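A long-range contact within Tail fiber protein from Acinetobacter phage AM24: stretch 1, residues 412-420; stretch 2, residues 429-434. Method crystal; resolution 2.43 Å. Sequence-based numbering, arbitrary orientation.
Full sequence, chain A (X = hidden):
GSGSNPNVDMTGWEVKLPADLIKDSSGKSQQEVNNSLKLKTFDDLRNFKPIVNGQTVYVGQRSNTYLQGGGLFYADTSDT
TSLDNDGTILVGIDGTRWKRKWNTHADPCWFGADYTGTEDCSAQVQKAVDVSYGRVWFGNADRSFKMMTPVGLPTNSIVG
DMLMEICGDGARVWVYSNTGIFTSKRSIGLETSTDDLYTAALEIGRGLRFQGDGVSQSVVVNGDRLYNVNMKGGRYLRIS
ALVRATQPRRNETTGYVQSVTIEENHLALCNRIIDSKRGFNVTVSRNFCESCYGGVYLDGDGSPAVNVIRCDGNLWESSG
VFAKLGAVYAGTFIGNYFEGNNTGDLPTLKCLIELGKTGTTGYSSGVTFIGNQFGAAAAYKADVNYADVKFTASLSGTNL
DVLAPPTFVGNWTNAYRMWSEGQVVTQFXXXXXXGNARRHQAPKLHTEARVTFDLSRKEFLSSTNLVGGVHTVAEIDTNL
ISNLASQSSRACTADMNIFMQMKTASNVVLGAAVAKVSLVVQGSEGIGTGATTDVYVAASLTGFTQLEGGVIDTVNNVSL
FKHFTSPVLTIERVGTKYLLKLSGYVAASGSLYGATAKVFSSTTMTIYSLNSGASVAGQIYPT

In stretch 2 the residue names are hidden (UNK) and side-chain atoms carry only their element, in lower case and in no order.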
ATOM      1  N   TRP A 412      -8.559  -6.589  12.159  1.00 39.55           N
ATOM      2  CA  TRP A 412      -9.797  -6.688  12.924  1.00 40.32           C
ATOM      3  C   TRP A 412     -10.533  -7.950  12.508  1.00 41.38           C
ATOM      4  O   TRP A 412     -10.814  -8.144  11.319  1.00 40.69           O
ATOM      5  CB  TRP A 412     -10.703  -5.469  12.693  1.00 41.30           C
ATOM      6  CG  TRP A 412     -11.895  -5.393  13.611  1.00 41.28           C
ATOM      7  CD1 TRP A 412     -12.032  -4.586  14.704  1.00 42.40           C
ATOM      8  CD2 TRP A 412     -13.118  -6.143  13.513  1.00 41.47           C
ATOM      9  NE1 TRP A 412     -13.256  -4.788  15.293  1.00 44.54           N
ATOM     10  CE2 TRP A 412     -13.941  -5.738  14.583  1.00 41.31           C
ATOM     11  CE3 TRP A 412     -13.593  -7.120  12.630  1.00 36.14           C
ATOM     12  CZ2 TRP A 412     -15.212  -6.274  14.793  1.00 39.60           C
ATOM     13  CZ3 TRP A 412     -14.851  -7.657  12.843  1.00 36.79           C
ATOM     14  CH2 TRP A 412     -15.647  -7.232  13.916  1.00 38.73           C
ATOM     15  N   THR A 413     -10.868  -8.791  13.484  1.00 41.23           N
ATOM     16  CA  THR A 413     -11.647  -9.991  13.224  1.00 41.19           C
ATOM     17  C   THR A 413     -12.711 -10.144  14.302  1.00 42.15           C
ATOM     18  O   THR A 413     -12.622  -9.559  15.383  1.00 44.05           O
ATOM     19  CB  THR A 413     -10.766 -11.251  13.172  1.00 39.44           C
ATOM     20  OG1 THR A 413     -11.514 -12.342  12.621  1.00 41.46           O
ATOM     21  CG2 THR A 413     -10.275 -11.633  14.570  1.00 37.32           C
ATOM     22  N   ASN A 414     -13.743 -10.925  13.975  1.00 39.51           N
ATOM     23  CA  ASN A 414     -14.713 -11.385  14.958  1.00 39.68           C
ATOM     24  C   ASN A 414     -14.940 -12.884  14.817  1.00 42.54           C
ATOM     25  O   ASN A 414     -15.957 -13.405  15.285  1.00 39.62           O
ATOM     26  CB  ASN A 414     -16.035 -10.618  14.848  1.00 39.64           C
ATOM     27  CG  ASN A 414     -16.739 -10.832  13.515  1.00 42.62           C
ATOM     28  OD1 ASN A 414     -16.183 -11.404  12.578  1.00 42.37           O
ATOM     29  ND2 ASN A 414     -17.972 -10.351  13.426  1.00 38.82           N
ATOM     30  N   ALA A 415     -14.012 -13.577  14.168  1.00 37.35           N
ATOM     31  CA  ALA A 415     -14.079 -15.014  14.003  1.00 37.74           C
ATOM     32  C   ALA A 415     -13.463 -15.695  15.222  1.00 46.46           C
ATOM     33  O   ALA A 415     -12.939 -15.046  16.131  1.00 37.44           O
ATOM     34  CB  ALA A 415     -13.373 -15.428  12.714  1.00 39.13           C
ATOM     35  N   TYR A 416     -13.529 -17.026  15.251  1.00 43.14           N
ATOM     36  CA  TYR A 416     -12.924 -17.749  16.360  1.00 41.01           C
ATOM     37  C   TYR A 416     -11.430 -17.462  16.450  1.00 42.64           C
ATOM     38  O   TYR A 416     -10.902 -17.210  17.540  1.00 37.39           O
ATOM     39  CB  TYR A 416     -13.179 -19.246  16.223  1.00 41.16           C
ATOM     40  CG  TYR A 416     -12.855 -19.989  17.491  1.00 44.62           C
ATOM     41  CD1 TYR A 416     -13.715 -19.943  18.580  1.00 47.61           C
ATOM     42  CD2 TYR A 416     -11.681 -20.716  17.614  1.00 43.57           C
ATOM     43  CE1 TYR A 416     -13.419 -20.610  19.755  1.00 46.92           C
ATOM     44  CE2 TYR A 416     -11.375 -21.385  18.788  1.00 44.96           C
ATOM     45  CZ  TYR A 416     -12.250 -21.326  19.852  1.00 47.21           C
ATOM     46  OH  TYR A 416     -11.960 -21.990  21.018  1.00 52.61           O
ATOM     47  N   ARG A 417     -10.739 -17.468  15.313  1.00 37.13           N
ATOM     48  CA  ARG A 417      -9.311 -17.201  15.291  1.00 36.46           C
ATOM     49  C   ARG A 417      -8.958 -16.402  14.047  1.00 44.34           C
ATOM     50  O   ARG A 417      -9.613 -16.510  13.005  1.00 36.16           O
ATOM     51  CB  ARG A 417      -8.498 -18.496  15.323  1.00 36.63           C
ATOM     52  CG  ARG A 417      -8.200 -19.004  16.726  1.00 48.03           C
ATOM     53  CD  ARG A 417      -7.156 -20.107  16.694  1.00 47.63           C
ATOM     54  NE  ARG A 417      -6.838 -20.591  18.030  1.00 49.04           N
ATOM     55  CZ  ARG A 417      -7.403 -21.650  18.598  1.00 50.62           C
ATOM     56  NH1 ARG A 417      -8.325 -22.349  17.944  1.00 54.52           N
ATOM     57  NH2 ARG A 417      -7.046 -22.010  19.820  1.00 44.19           N
HETATM   58  N   MSE A 418      -7.903 -15.607  14.166  1.00 43.14           N
HETATM   59  CA  MSE A 418      -7.387 -14.872  13.025  1.00 43.84           C
HETATM   60  C   MSE A 418      -6.317 -15.682  12.291  1.00 43.07           C
HETATM   61  O   MSE A 418      -6.144 -15.532  11.078  1.00 42.60           O
HETATM   62  CB  MSE A 418      -6.826 -13.524  13.464  1.00 44.50           C
HETATM   63  CG  MSE A 418      -6.616 -12.563  12.307  1.00 50.34           C
HETATM   64 SE   MSE A 418      -5.665 -10.956  12.844  1.00 48.72          SE
HETATM   65  CE  MSE A 418      -7.052 -10.148  13.959  1.00 51.17           C
ATOM     66  N   TRP A 419      -5.611 -16.543  13.027  1.00 38.88           N
ATOM     67  CA  TRP A 419      -4.575 -17.380  12.438  1.00 37.88           C
ATOM     68  C   TRP A 419      -4.490 -18.693  13.209  1.00 40.33           C
ATOM     69  O   TRP A 419      -5.021 -18.825  14.315  1.00 35.57           O
ATOM     70  CB  TRP A 419      -3.218 -16.661  12.417  1.00 34.28           C
ATOM     71  CG  TRP A 419      -2.695 -16.279  13.771  1.00 38.53           C
ATOM     72  CD1 TRP A 419      -2.072 -17.098  14.669  1.00 39.70           C
ATOM     73  CD2 TRP A 419      -2.741 -14.982  14.379  1.00 37.63           C
ATOM     74  NE1 TRP A 419      -1.730 -16.392  15.793  1.00 41.54           N
ATOM     75  CE2 TRP A 419      -2.131 -15.091  15.643  1.00 38.81           C
ATOM     76  CE3 TRP A 419      -3.241 -13.741  13.978  1.00 36.96           C
ATOM     77  CZ2 TRP A 419      -2.007 -14.006  16.508  1.00 38.36           C
ATOM     78  CZ3 TRP A 419      -3.121 -12.668  14.839  1.00 35.65           C
ATOM     79  CH2 TRP A 419      -2.507 -12.807  16.087  1.00 37.91           C
ATOM     80  N   SER A 420      -3.821 -19.671  12.598  1.00 40.52           N
ATOM     81  CA  SER A 420      -3.613 -20.958  13.252  1.00 43.66           C
ATOM     82  C   SER A 420      -2.854 -20.765  14.558  1.00 46.82           C
ATOM     83  O   SER A 420      -1.816 -20.097  14.594  1.00 47.14           O
ATOM     84  CB  SER A 420      -2.842 -21.905  12.332  1.00 40.49           C
ATOM     85  OG  SER A 420      -3.558 -22.181  11.145  1.00 39.70           O
ATOM     86  N   UNK A 429      -1.599  -4.664  17.788  1.00 41.30           N
ATOM     87  CA  UNK A 429      -2.631  -3.798  17.253  1.00 37.44           C
ATOM     88  C   UNK A 429      -3.844  -4.497  16.682  1.00 38.10           C
ATOM     89  O   UNK A 429      -4.707  -3.828  16.102  1.00 39.72           O
ATOM     90  N   UNK A 430      -3.946  -5.813  16.830  1.00 33.81           N
ATOM     91  CA  UNK A 430      -5.056  -6.559  16.255  1.00 35.34           C
ATOM     92  C   UNK A 430      -6.259  -6.555  17.189  1.00 36.95           C
ATOM     93  O   UNK A 430      -6.122  -6.473  18.417  1.00 36.39           O
ATOM     94  c   UNK A 430      -3.503  -8.084  14.956  1.00 38.03           C
ATOM     95  n   UNK A 430      -2.322  -8.465  15.431  1.00 35.70           N
ATOM     96  o   UNK A 430      -3.686  -7.804  13.763  1.00 37.85           O
ATOM     97  c   UNK A 430      -4.637  -8.002  15.961  1.00 36.82           C
ATOM     98  N   UNK A 431      -7.446  -6.667  16.596  1.00 35.43           N
ATOM     99  CA  UNK A 431      -8.699  -6.684  17.337  1.00 37.75           C
ATOM    100  C   UNK A 431      -9.362  -8.047  17.197  1.00 43.76           C
ATOM    101  O   UNK A 431      -9.512  -8.555  16.083  1.00 45.45           O
ATOM    102  c   UNK A 431      -9.638  -5.589  16.847  1.00 35.94           C
ATOM    103  N   UNK A 432      -9.759  -8.630  18.323  1.00 47.67           N
ATOM    104  CA  UNK A 432     -10.384  -9.953  18.367  1.00 43.45           C
ATOM    105  C   UNK A 432     -11.774  -9.818  18.980  1.00 43.43           C
ATOM    106  O   UNK A 432     -12.024 -10.275  20.097  1.00 46.47           O
ATOM    107  c   UNK A 432      -7.662 -11.743  17.688  1.00 42.50           C
ATOM    108  c   UNK A 432      -7.156 -10.131  19.373  1.00 43.67           C
ATOM    109  c   UNK A 432      -5.422 -10.932  17.942  1.00 43.32           C
ATOM    110  c   UNK A 432      -6.341 -11.742  17.292  1.00 45.28           C
ATOM    111  c   UNK A 432      -8.084 -10.940  18.732  1.00 42.90           C
ATOM    112  c   UNK A 432      -9.519 -10.937  19.154  1.00 40.19           C
ATOM    113  c   UNK A 432      -5.833 -10.126  18.982  1.00 41.48           C
ATOM    114  N   UNK A 433     -12.678  -9.191  18.240  1.00 47.14           N
ATOM    115  CA  UNK A 433     -14.022  -8.958  18.745  1.00 49.00           C
ATOM    116  C   UNK A 433     -14.737 -10.290  18.966  1.00 52.64           C
ATOM    117  O   UNK A 433     -14.704 -11.178  18.110  1.00 53.31           O
ATOM    118  o   UNK A 433     -16.188  -8.182  17.926  1.00 52.55           O
ATOM    119  c   UNK A 433     -14.789  -8.071  17.762  1.00 45.61           C
ATOM    120  N   UNK A 434     -15.354 -10.442  20.140  1.00 54.24           N
ATOM    121  CA  UNK A 434     -16.022 -11.677  20.498  1.00 55.07           C
ATOM    122  C   UNK A 434     -15.110 -12.828  20.868  1.00 54.38           C
ATOM    123  O   UNK A 434     -15.601 -13.852  21.361  1.00 54.62           O
TER
HETATM  124  O   HOH W   1     -18.801  -8.509  16.086  1.00 47.62           O

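Position 429 has no side-chain atoms, so it is glycine, G429. Its phi of 73° is positive, a region that by itself favours this residue, and nothing of stretch 1 comes near it.

Position 430 carries two side-chain carbons, the second bearing one oxygen and one nitrogen. This is a short amide, and the residue is asparagine, N430. CB of N430 lies 3.8 Å from CE of M418, a selenomethionine, while ND2 of N430 is 4.3 Å from CZ3 of W419, a contact without a hydrogen bond. Both polar atoms of the amide are instead satisfied by residues adjoining the stretches, which lets so polar a group remain buried.

Position 431 has a single side-chain carbon and is therefore alanine, A431. CB of A431 sits 3.4 Å from CD1 of W412, and the two side chains share one face of the sheet. The small methyl packs close to the large indole where the backbones run near each other, the CA atom of W412 being 4.5 Å from the CA atom of A431.

At position 432 one carbon leads to a ring of six carbons, with no oxygen attached: phenylalanine, F432. It lies on the other face, with T413, whose CG2 is 4.1 Å from CD1 of F432. CE1 of F432 meets CE of M418 at 3.8 Å, and CZ of F432 meets CH2 of W419 at 3.9 Å, the latter carbon lying at the edge of the F432 ring. The two aromatic planes are inclined at 75° in an oblique arrangement. A wholly apolar ring suits this buried pocket.

Position 433 shows one carbon followed by one oxygen, without a branch, which identifies serine, S433. CB of S433 rests 3.5 Å from CZ2 of W412, and OG of S433, 3.2 Å from the oxygen of water 1, hydrogen-bonds to that water, so this small residue serves both an aromatic neighbour and solvent. The water also accepts a weak bond from ND2 of N414, 3.3 Å from its oxygen.

Position 434 again lacks side-chain atoms and is glycine, G434; its phi of 75° favours that choice at this exposed site.

The contact works as a short parallel pairing, W412 with A431 and T413 with F432. T413 reaches both ways along the partner: N of T413 donates to O of A431 at 2.9 Å, and O of T413 accepts from N of S433, also at 2.9 Å. Just beyond, CA of N414 makes a CA-H...O contact with O of S433 at 3.2 Å. Side chains pack on both faces, with M418 and W419 joining T413 around F432.

Stretch 2 429-434: GNAFSG
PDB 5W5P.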